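Local coordinates for protein disulfide oxidoreductase (Xylella fastidiosa, PDB 2REM) that probably acts as a periplasmic thiol-disulfide oxidoreductase of the DsbA type, exchanging disulfides through a thioredoxin-like CxxC centre, at residues T36-A41 / A97-G102; V30-Y35 / T158-G163; T92-A97 / D112-F117; A24-V29 / D57-L62. All coordinates share one frame; numbering follows the deposited sequence.

Contact 1 of 4, residues T36-A41 / A97-G102; sequences TCPHCA and AIHEKG
Thr36 and Ile98 lie 6.9 Å apart between their CA atoms, and Pro38 and His99 6.7 Å, so the turn into helix 38-52 sits against the last turn of helix 87-101, which includes a wider pi-type turn. No hydrogen bond joins the two segments; the imidazole of His99 makes most of the contact. With its CG anti to the carbonyl carbon (chi1 -63°), the ring reaches across toward the loop. Pro38 CA lies over one face, toward its rim, 4.0 Å from the centroid of the His99 ring in a CH-pi contact, while Ile98 CG2 lies over the centre of the opposite face. At the edge, His99 CE1 approaches Thr36 O to 3.0 Å. Ala41 CB meets His99 CD2 at 3.8 Å. Within the first segment, Cys37 SG caps the helix by accepting from Cys40 N at 3.4 Å, and Cys37 SG and Cys40 SG are 3.6 Å apart, too far for a disulfide. His99 NE2 is probably hydrogen-bonded to the backbone O of Tyr35, which suggests that NE2 is the protonated nitrogen. Together with the C-H...O approach to Thr36 O, this bond would fix the rotation of the ring beside two cysteines that are not joined here.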
# COMPACT_ATOMS: atom_id res chain seq x y z
N THR A 36 2.49 -6.12 8.52
CA THR A 36 2.57 -6.27 9.97
C THR A 36 1.48 -5.52 10.70
O THR A 36 1.32 -5.68 11.91
CB THR A 36 3.94 -5.81 10.56
OG1 THR A 36 4.17 -4.43 10.26
CG2 THR A 36 5.09 -6.65 10.02
N CYS A 37 0.76 -4.68 9.97
CA CYS A 37 -0.25 -3.81 10.56
C CYS A 37 -1.60 -4.50 10.63
O CYS A 37 -2.17 -4.85 9.60
CB CYS A 37 -0.36 -2.54 9.74
SG CYS A 37 -1.60 -1.47 10.38
N PRO A 38 -2.11 -4.73 11.84
CA PRO A 38 -3.42 -5.41 11.90
C PRO A 38 -4.55 -4.54 11.33
O PRO A 38 -5.52 -5.09 10.83
CB PRO A 38 -3.61 -5.69 13.39
CG PRO A 38 -2.71 -4.73 14.08
CD PRO A 38 -1.57 -4.44 13.18
N HIS A 39 -4.42 -3.21 11.38
CA HIS A 39 -5.42 -2.34 10.74
C HIS A 39 -5.45 -2.57 9.24
O HIS A 39 -6.53 -2.70 8.64
CB HIS A 39 -5.19 -0.87 11.08
CG HIS A 39 -5.13 -0.60 12.55
ND1 HIS A 39 -3.97 -0.23 13.19
CD2 HIS A 39 -6.08 -0.70 13.51
CE1 HIS A 39 -4.21 -0.09 14.48
NE2 HIS A 39 -5.48 -0.37 14.70
N CYS A 40 -4.27 -2.64 8.63
CA CYS A 40 -4.16 -2.93 7.21
C CYS A 40 -4.80 -4.27 6.87
O CYS A 40 -5.50 -4.38 5.87
CB CYS A 40 -2.71 -2.93 6.80
SG CYS A 40 -2.05 -1.25 6.82
N ALA A 41 -4.54 -5.28 7.68
CA ALA A 41 -5.12 -6.60 7.48
C ALA A 41 -6.64 -6.52 7.47
O ALA A 41 -7.30 -7.13 6.64
CB ALA A 41 -4.65 -7.57 8.56
N ALA A 97 -1.51 -15.10 7.34
CA ALA A 97 -0.33 -15.82 7.86
C ALA A 97 0.23 -15.11 9.09
O ALA A 97 0.61 -15.75 10.06
CB ALA A 97 0.73 -15.89 6.80
N ILE A 98 0.28 -13.78 9.04
CA ILE A 98 0.88 -12.99 10.12
C ILE A 98 -0.09 -12.86 11.29
O ILE A 98 0.25 -13.12 12.45
CB ILE A 98 1.29 -11.58 9.61
CG1 ILE A 98 2.39 -11.71 8.56
CG2 ILE A 98 1.71 -10.69 10.79
CD1 ILE A 98 2.57 -10.48 7.72
N HIS A 99 -1.32 -12.47 10.97
CA HIS A 99 -2.22 -11.99 11.99
C HIS A 99 -3.19 -13.03 12.50
O HIS A 99 -3.73 -12.87 13.58
CB HIS A 99 -2.96 -10.74 11.50
CG HIS A 99 -2.05 -9.59 11.21
ND1 HIS A 99 -1.52 -8.79 12.20
CD2 HIS A 99 -1.53 -9.14 10.05
CE1 HIS A 99 -0.74 -7.88 11.66
NE2 HIS A 99 -0.72 -8.07 10.35
N GLU A 100 -3.39 -14.10 11.74
CA GLU A 100 -4.38 -15.11 12.13
C GLU A 100 -3.72 -16.47 12.39
O GLU A 100 -3.85 -16.99 13.48
CB GLU A 100 -5.55 -15.21 11.13
CG GLU A 100 -5.94 -13.86 10.50
CD GLU A 100 -7.41 -13.51 10.55
OE1 GLU A 100 -7.73 -12.40 11.07
OE2 GLU A 100 -8.25 -14.31 10.07
N LYS A 101 -2.99 -16.99 11.41
CA LYS A 101 -2.35 -18.31 11.49
C LYS A 101 -1.11 -18.29 12.35
O LYS A 101 -0.74 -19.32 12.95
CB LYS A 101 -1.90 -18.79 10.10
CG LYS A 101 -2.98 -18.82 9.04
CD LYS A 101 -2.43 -19.41 7.74
CE LYS A 101 -3.56 -19.66 6.74
NZ LYS A 101 -4.61 -20.51 7.38
N GLY A 102 -0.43 -17.14 12.38
CA GLY A 102 0.90 -17.06 12.96
C GLY A 102 1.90 -17.95 12.24
O GLY A 102 2.81 -18.47 12.85

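Contact 2 of 4, residues V30-Y35 / T158-G163; sequences VEIFGY and TIVVNG
Val30 pairs with Val160 as an antiparallel hydrogen-bonded pair: Val30 N donates to Val160 O and Val160 N returns a bond to Val30 O, both 2.8 Å between N and O. The two valine side chains stand on one face of the sheet, with Val30 CB and Val160 CB 4.4 Å apart, and Tyr147 of helix 135-151 packs on both. Glu31 faces Ile159 in the following non-hydrogen-bonded pair and points to the other face. Its CG is anti to the backbone N (chi1 -173°) and the chain runs on extended, which brings CB and CG against Ile159 CD1, the two side chains crossing at a slant; Ile159 CD1 is 3.6 Å from Glu31 CB. This places a buried acid among Phe43 and Leu47 of helix 38-52, near the CxxC motif, much as a buried glutamate lies beneath the active-site cysteines of other DsbA proteins. The pairing itself is the central antiparallel join of the thioredoxin fold, where strand 27-33 leads into the active-site helix and strand 158-161 follows directly on Pro157; the strand directions differ by 153°. Ile32 then repeats the hydrogen-bonded pattern with Thr158, Ile32 N giving 2.8 Å to Thr158 O and Ile32 O receiving Thr158 N at 3.0 Å. From Ile32, CD1 runs back diagonally to Val160 CG2, 4.1 Å away, on the face shared with Val30. Thr158 OG1 is engaged with Gly155 O, close to the start of the strand.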
# COMPACT_ATOMS: atom_id res chain seq x y z
N VAL A 30 -3.29 5.84 -3.60
CA VAL A 30 -2.34 4.96 -2.96
C VAL A 30 -2.83 4.60 -1.57
O VAL A 30 -3.35 5.45 -0.84
CB VAL A 30 -0.91 5.59 -2.90
CG1 VAL A 30 0.00 4.84 -1.88
CG2 VAL A 30 -0.30 5.62 -4.29
N GLU A 31 -2.71 3.32 -1.23
CA GLU A 31 -2.75 2.89 0.17
C GLU A 31 -1.35 2.53 0.61
O GLU A 31 -0.74 1.59 0.06
CB GLU A 31 -3.61 1.65 0.38
CG GLU A 31 -3.78 1.33 1.89
CD GLU A 31 -3.98 -0.16 2.20
OE1 GLU A 31 -3.65 -1.02 1.36
OE2 GLU A 31 -4.48 -0.46 3.30
N ILE A 32 -0.84 3.28 1.58
CA ILE A 32 0.39 2.92 2.28
C ILE A 32 -0.06 1.94 3.34
O ILE A 32 -0.94 2.23 4.16
CB ILE A 32 1.10 4.14 2.90
CG1 ILE A 32 1.38 5.20 1.82
CG2 ILE A 32 2.37 3.71 3.69
CD1 ILE A 32 2.02 6.49 2.35
N PHE A 33 0.49 0.72 3.27
CA PHE A 33 0.08 -0.35 4.16
C PHE A 33 1.35 -1.06 4.64
O PHE A 33 2.43 -0.94 4.03
CB PHE A 33 -0.78 -1.37 3.39
CG PHE A 33 0.05 -2.31 2.55
CD1 PHE A 33 0.41 -3.57 3.03
CD2 PHE A 33 0.53 -1.89 1.32
CE1 PHE A 33 1.24 -4.39 2.28
CE2 PHE A 33 1.34 -2.72 0.57
CZ PHE A 33 1.69 -3.96 1.05
N GLY A 34 1.21 -1.80 5.71
CA GLY A 34 2.21 -2.80 6.08
C GLY A 34 1.51 -4.12 6.36
O GLY A 34 0.43 -4.15 6.97
N TYR A 35 2.11 -5.22 5.93
CA TYR A 35 1.64 -6.56 6.28
C TYR A 35 1.60 -6.79 7.79
O TYR A 35 0.75 -7.53 8.29
CB TYR A 35 2.54 -7.60 5.60
CG TYR A 35 2.21 -7.86 4.14
CD1 TYR A 35 0.89 -8.13 3.74
CD2 TYR A 35 3.21 -7.89 3.18
CE1 TYR A 35 0.59 -8.37 2.42
CE2 TYR A 35 2.91 -8.15 1.84
CZ TYR A 35 1.59 -8.39 1.49
OH TYR A 35 1.27 -8.66 0.20
N THR A 158 -2.86 4.24 5.25
CA THR A 158 -3.00 5.64 4.89
C THR A 158 -3.30 5.73 3.41
O THR A 158 -2.56 5.19 2.57
CB THR A 158 -1.72 6.42 5.22
OG1 THR A 158 -1.60 6.51 6.64
CG2 THR A 158 -1.78 7.84 4.66
N ILE A 159 -4.39 6.41 3.10
CA ILE A 159 -4.78 6.65 1.72
C ILE A 159 -4.28 8.03 1.28
O ILE A 159 -4.43 9.03 2.02
CB ILE A 159 -6.31 6.57 1.55
CG1 ILE A 159 -6.84 5.18 1.97
CG2 ILE A 159 -6.69 6.96 0.10
CD1 ILE A 159 -6.27 4.02 1.14
N VAL A 160 -3.66 8.06 0.09
CA VAL A 160 -3.14 9.28 -0.49
C VAL A 160 -3.69 9.42 -1.91
O VAL A 160 -3.52 8.52 -2.75
CB VAL A 160 -1.59 9.30 -0.55
CG1 VAL A 160 -1.07 10.68 -1.02
CG2 VAL A 160 -0.96 8.89 0.78
N VAL A 161 -4.33 10.55 -2.17
CA VAL A 161 -4.88 10.83 -3.50
C VAL A 161 -3.96 11.77 -4.26
O VAL A 161 -3.65 12.87 -3.79
CB VAL A 161 -6.30 11.42 -3.44
CG1 VAL A 161 -6.88 11.61 -4.84
CG2 VAL A 161 -7.23 10.48 -2.62
N ASN A 162 -3.51 11.30 -5.42
CA ASN A 162 -2.66 12.08 -6.33
C ASN A 162 -1.39 12.62 -5.68
O ASN A 162 -0.83 13.63 -6.14
CB ASN A 162 -3.47 13.21 -6.98
CG ASN A 162 -4.30 12.73 -8.15
OD1 ASN A 162 -4.17 11.57 -8.57
ND2 ASN A 162 -5.16 13.59 -8.67
N GLY A 163 -0.95 11.95 -4.62
CA GLY A 163 0.25 12.36 -3.88
C GLY A 163 0.06 13.68 -3.15
O GLY A 163 1.01 14.26 -2.62

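Contact 3 of 4, residues T92-A97 / D112-F117; sequences TAMFEA and DELAVF
Phe117 of helix 111-119 meets Met94 of helix 87-101 in a Met-aromatic contact, and Leu114 joins through the Met94 methyl, within the helical part that DsbA proteins carry as an insertion in the thioredoxin fold. The axes of the two short helical segments stay 12.4 Å apart at 130°, so the backbones do not interlock and long side chains span the distance. Along the second helix, Leu114 comes first: Leu114 CD2 touches the terminal methyl CE of Met94 at 3.9 Å. Leu114 also touches Phe128 and Phe132 of helix 125-132. One turn later Phe117, with CG anti to the backbone N (chi1 176°), extends its ring straight toward the first helix. The CZ end runs edge-on at the Ala93-Met94 backbone, with Phe117 CZ 3.6 Å from Met94 N. Ala97 CB touches Phe117 CE1 at 4.0 Å. Met94 bends at chi2 and chi3, which folds its thioether over one ring face. The sulfur SD of Met94 stands 4.3 Å from the centroid of the Phe117 ring, just 7° off the ring normal. Beside it Met94 CE dips toward the same face, off centre, in a CH-pi contact that brings it to 3.6 Å from Phe117 CD2.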
# COMPACT_ATOMS: atom_id res chain seq x y z
N THR A 92 -3.89 -11.20 0.84
CA THR A 92 -4.77 -11.61 1.95
C THR A 92 -4.13 -12.73 2.75
O THR A 92 -4.11 -12.69 3.97
CB THR A 92 -6.13 -12.07 1.42
OG1 THR A 92 -6.74 -10.97 0.73
CG2 THR A 92 -7.03 -12.55 2.56
N ALA A 93 -3.59 -13.71 2.04
CA ALA A 93 -2.93 -14.83 2.69
C ALA A 93 -1.74 -14.39 3.55
O ALA A 93 -1.50 -14.93 4.65
CB ALA A 93 -2.48 -15.86 1.65
N MET A 94 -0.99 -13.40 3.08
CA MET A 94 0.12 -12.90 3.88
C MET A 94 -0.41 -12.25 5.17
O MET A 94 0.09 -12.52 6.24
CB MET A 94 1.04 -11.94 3.11
CG MET A 94 2.13 -11.34 3.99
SD MET A 94 3.24 -12.60 4.70
CE MET A 94 4.32 -12.78 3.31
N PHE A 95 -1.41 -11.38 5.07
CA PHE A 95 -2.04 -10.82 6.27
C PHE A 95 -2.52 -11.91 7.22
O PHE A 95 -2.29 -11.87 8.45
CB PHE A 95 -3.25 -9.95 5.88
CG PHE A 95 -2.90 -8.59 5.36
CD1 PHE A 95 -2.17 -7.68 6.13
CD2 PHE A 95 -3.39 -8.17 4.13
CE1 PHE A 95 -1.92 -6.40 5.67
CE2 PHE A 95 -3.12 -6.90 3.64
CZ PHE A 95 -2.37 -6.01 4.41
N GLU A 96 -3.21 -12.91 6.66
CA GLU A 96 -3.71 -14.01 7.44
C GLU A 96 -2.57 -14.83 8.09
O GLU A 96 -2.65 -15.12 9.28
CB GLU A 96 -4.64 -14.85 6.57
CG GLU A 96 -4.81 -16.26 6.99
CD GLU A 96 -5.83 -16.96 6.13
OE1 GLU A 96 -5.67 -16.91 4.88
OE2 GLU A 96 -6.81 -17.51 6.70
N ALA A 97 -1.51 -15.10 7.34
CA ALA A 97 -0.33 -15.82 7.86
C ALA A 97 0.23 -15.11 9.09
O ALA A 97 0.61 -15.75 10.06
CB ALA A 97 0.73 -15.89 6.80
N ASP A 112 14.21 -16.61 4.32
CA ASP A 112 13.83 -18.03 4.25
C ASP A 112 12.41 -18.37 4.73
O ASP A 112 11.79 -19.24 4.13
CB ASP A 112 14.93 -19.03 4.65
CG ASP A 112 15.42 -18.86 6.06
OD1 ASP A 112 16.65 -18.67 6.22
OD2 ASP A 112 14.59 -18.96 6.99
N GLU A 113 11.90 -17.69 5.75
CA GLU A 113 10.49 -17.82 6.09
C GLU A 113 9.69 -17.29 4.89
O GLU A 113 8.66 -17.84 4.55
CB GLU A 113 10.10 -16.98 7.30
CG GLU A 113 10.47 -17.56 8.66
CD GLU A 113 11.76 -16.99 9.21
OE1 GLU A 113 12.38 -16.11 8.55
OE2 GLU A 113 12.17 -17.44 10.29
N LEU A 114 10.18 -16.22 4.29
CA LEU A 114 9.40 -15.59 3.23
C LEU A 114 9.42 -16.46 2.00
O LEU A 114 8.40 -16.62 1.33
CB LEU A 114 9.89 -14.17 2.94
CG LEU A 114 9.63 -13.14 4.06
CD1 LEU A 114 10.34 -11.84 3.73
CD2 LEU A 114 8.11 -12.94 4.27
N ALA A 115 10.57 -17.02 1.68
CA ALA A 115 10.66 -17.88 0.50
C ALA A 115 9.74 -19.08 0.65
O ALA A 115 9.11 -19.50 -0.32
CB ALA A 115 12.10 -18.32 0.23
N VAL A 116 9.62 -19.62 1.87
CA VAL A 116 8.75 -20.77 2.10
C VAL A 116 7.32 -20.34 1.82
O VAL A 116 6.61 -21.04 1.13
CB VAL A 116 8.91 -21.38 3.52
CG1 VAL A 116 7.81 -22.39 3.82
CG2 VAL A 116 10.27 -22.04 3.66
N PHE A 117 6.95 -19.16 2.31
CA PHE A 117 5.61 -18.64 2.08
C PHE A 117 5.31 -18.54 0.58
O PHE A 117 4.29 -19.08 0.09
CB PHE A 117 5.43 -17.28 2.77
CG PHE A 117 4.11 -16.65 2.49
CD1 PHE A 117 2.99 -17.02 3.24
CD2 PHE A 117 3.95 -15.78 1.43
CE1 PHE A 117 1.75 -16.49 2.98
CE2 PHE A 117 2.68 -15.23 1.15
CZ PHE A 117 1.59 -15.58 1.94

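Contact 4 of 4, residues A24-V29 / D57-L62; sequences AGKIEV and DVRFTL
Ile27 and Val58, Glu28 and Arg59, and Val29 and Phe60 face each other in parallel register, CA to CA 4.7 to 4.8 Å, with strand directions 22° apart. Four backbone bonds alternate between the strands; the shortest runs from Ile27 N to Asp57 O at 2.6 Å. On one face, Glu28 and Arg59 form a salt bridge: NH2 of Arg59 gives 2.9 Å to OE2 of Glu28. The oxygen lies in the guanidinium plane, but NH2 meets it from above the carboxylate, the two planes being 70° apart. A bend at chi3 (69°) turns the guanidinium so that its NH2 edge meets Glu28 OE2, while NH1, near Lys26 CB, bonds to Pro22 O. One water ties the group together, donating to Glu28 OE2 at 2.7 Å, accepting from Arg59 NE at 2.8 Å and bonding to Thr61 OG1. Backbone N atoms of Phe20 and Ala21 also bind the carboxylate, so its charge is well compensated and would be expected to stay ionised. The opposite face is apolar: Val29 CG2 meets Val58 CG1 at 3.9 Å, and Val29 CG1 lies 4.4 Å from Phe60 CD1. Asp57 makes its salt bridge with Arg187 of helix 172-190. The parallel bridges, with helix 38-52 connecting the two strands and placing Leu47 on Phe60, define the beta-alpha-beta unit of the thioredoxin fold.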
# COMPACT_ATOMS: atom_id res chain seq x y z
N ALA A 24 -0.80 10.64 -15.74
CA ALA A 24 -1.12 10.27 -17.13
C ALA A 24 -2.64 10.15 -17.34
O ALA A 24 -3.14 9.08 -17.77
CB ALA A 24 -0.42 8.98 -17.49
N GLY A 25 -3.37 11.21 -17.02
CA GLY A 25 -4.84 11.20 -17.04
C GLY A 25 -5.56 10.57 -15.84
O GLY A 25 -6.76 10.80 -15.63
N LYS A 26 -4.83 9.81 -15.02
CA LYS A 26 -5.41 9.04 -13.92
C LYS A 26 -5.52 9.82 -12.60
O LYS A 26 -4.80 10.80 -12.36
CB LYS A 26 -4.61 7.76 -13.66
CG LYS A 26 -4.48 6.83 -14.86
CD LYS A 26 -5.73 6.02 -15.12
CE LYS A 26 -5.67 5.38 -16.49
NZ LYS A 26 -6.56 4.17 -16.59
N ILE A 27 -6.42 9.35 -11.74
CA ILE A 27 -6.45 9.76 -10.35
C ILE A 27 -5.80 8.63 -9.56
O ILE A 27 -6.31 7.51 -9.51
CB ILE A 27 -7.87 10.02 -9.83
CG1 ILE A 27 -8.58 11.06 -10.71
CG2 ILE A 27 -7.81 10.43 -8.35
CD1 ILE A 27 -10.09 11.08 -10.58
N GLU A 28 -4.66 8.94 -8.96
CA GLU A 28 -3.94 7.93 -8.24
C GLU A 28 -4.45 7.89 -6.82
O GLU A 28 -4.59 8.92 -6.16
CB GLU A 28 -2.45 8.24 -8.24
CG GLU A 28 -1.64 7.23 -7.46
CD GLU A 28 -0.21 7.64 -7.38
OE1 GLU A 28 0.12 8.42 -6.45
OE2 GLU A 28 0.58 7.20 -8.25
N VAL A 29 -4.79 6.69 -6.39
CA VAL A 29 -5.13 6.44 -5.01
C VAL A 29 -4.15 5.41 -4.51
O VAL A 29 -4.18 4.27 -4.93
CB VAL A 29 -6.58 5.93 -4.86
CG1 VAL A 29 -6.89 5.71 -3.39
CG2 VAL A 29 -7.55 6.99 -5.45
N ASP A 57 -10.48 5.76 -14.66
CA ASP A 57 -9.52 6.83 -14.42
C ASP A 57 -8.85 6.75 -13.04
O ASP A 57 -7.93 7.51 -12.75
CB ASP A 57 -10.15 8.20 -14.65
CG ASP A 57 -11.31 8.50 -13.71
OD1 ASP A 57 -11.72 7.59 -12.96
OD2 ASP A 57 -11.81 9.64 -13.73
N VAL A 58 -9.32 5.85 -12.18
CA VAL A 58 -8.63 5.59 -10.90
C VAL A 58 -7.50 4.56 -11.05
O VAL A 58 -7.72 3.45 -11.55
CB VAL A 58 -9.60 5.20 -9.73
CG1 VAL A 58 -8.82 4.90 -8.43
CG2 VAL A 58 -10.60 6.30 -9.46
N ARG A 59 -6.29 4.95 -10.66
CA ARG A 59 -5.20 4.01 -10.54
C ARG A 59 -4.99 3.75 -9.05
O ARG A 59 -4.50 4.60 -8.32
CB ARG A 59 -3.91 4.53 -11.19
CG ARG A 59 -2.76 3.53 -11.14
CD ARG A 59 -1.55 4.04 -11.90
NE ARG A 59 -0.94 5.18 -11.21
CZ ARG A 59 -0.63 6.33 -11.78
NH1 ARG A 59 -0.82 6.53 -13.08
NH2 ARG A 59 -0.08 7.30 -11.03
N PHE A 60 -5.39 2.56 -8.61
CA PHE A 60 -5.26 2.20 -7.21
C PHE A 60 -3.98 1.41 -7.01
O PHE A 60 -3.75 0.38 -7.65
CB PHE A 60 -6.49 1.41 -6.76
CG PHE A 60 -6.34 0.77 -5.42
CD1 PHE A 60 -6.00 1.52 -4.31
CD2 PHE A 60 -6.55 -0.60 -5.27
CE1 PHE A 60 -5.83 0.92 -3.07
CE2 PHE A 60 -6.40 -1.21 -4.03
CZ PHE A 60 -6.03 -0.45 -2.93
N THR A 61 -3.13 1.90 -6.12
CA THR A 61 -1.78 1.38 -6.00
C THR A 61 -1.49 1.12 -4.54
O THR A 61 -1.78 1.95 -3.69
CB THR A 61 -0.77 2.37 -6.58
OG1 THR A 61 -1.07 2.55 -7.96
CG2 THR A 61 0.67 1.85 -6.42
N LEU A 62 -0.93 -0.05 -4.26
CA LEU A 62 -0.41 -0.34 -2.93
C LEU A 62 1.01 0.10 -2.83
O LEU A 62 1.82 -0.17 -3.74
CB LEU A 62 -0.50 -1.85 -2.62
CG LEU A 62 -1.89 -2.45 -2.65
CD1 LEU A 62 -1.79 -3.90 -2.28
CD2 LEU A 62 -2.86 -1.72 -1.72
O HOH W 1 0.43 4.61 -8.80

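How the contacts relate
Contacts 2 and 4 use successive parts of strand 27-33, which pairs with strand 158-161 on one flank and strand 58-64 on the other; their centres lie about 12 Å apart, joined by Asn162 OD1 to Glu28 N at 2.7 Å. Leaving this sheet, the chain reaches contact 1, centred about 18 Å from the centre of contact 2 and holding Cys37 and Cys40 of the CxxC centre. The two touch where Cys40 SG packs 3.5 Å from Phe33 CA. Contact 3 shares Ala97 and helix 87-101 with contact 1, about 10 Å away between centres; Phe95 from that helix packs on Cys40 and Ala41. Contact 4 lies about 26 Å between centres from contact 1, across the chain's centre.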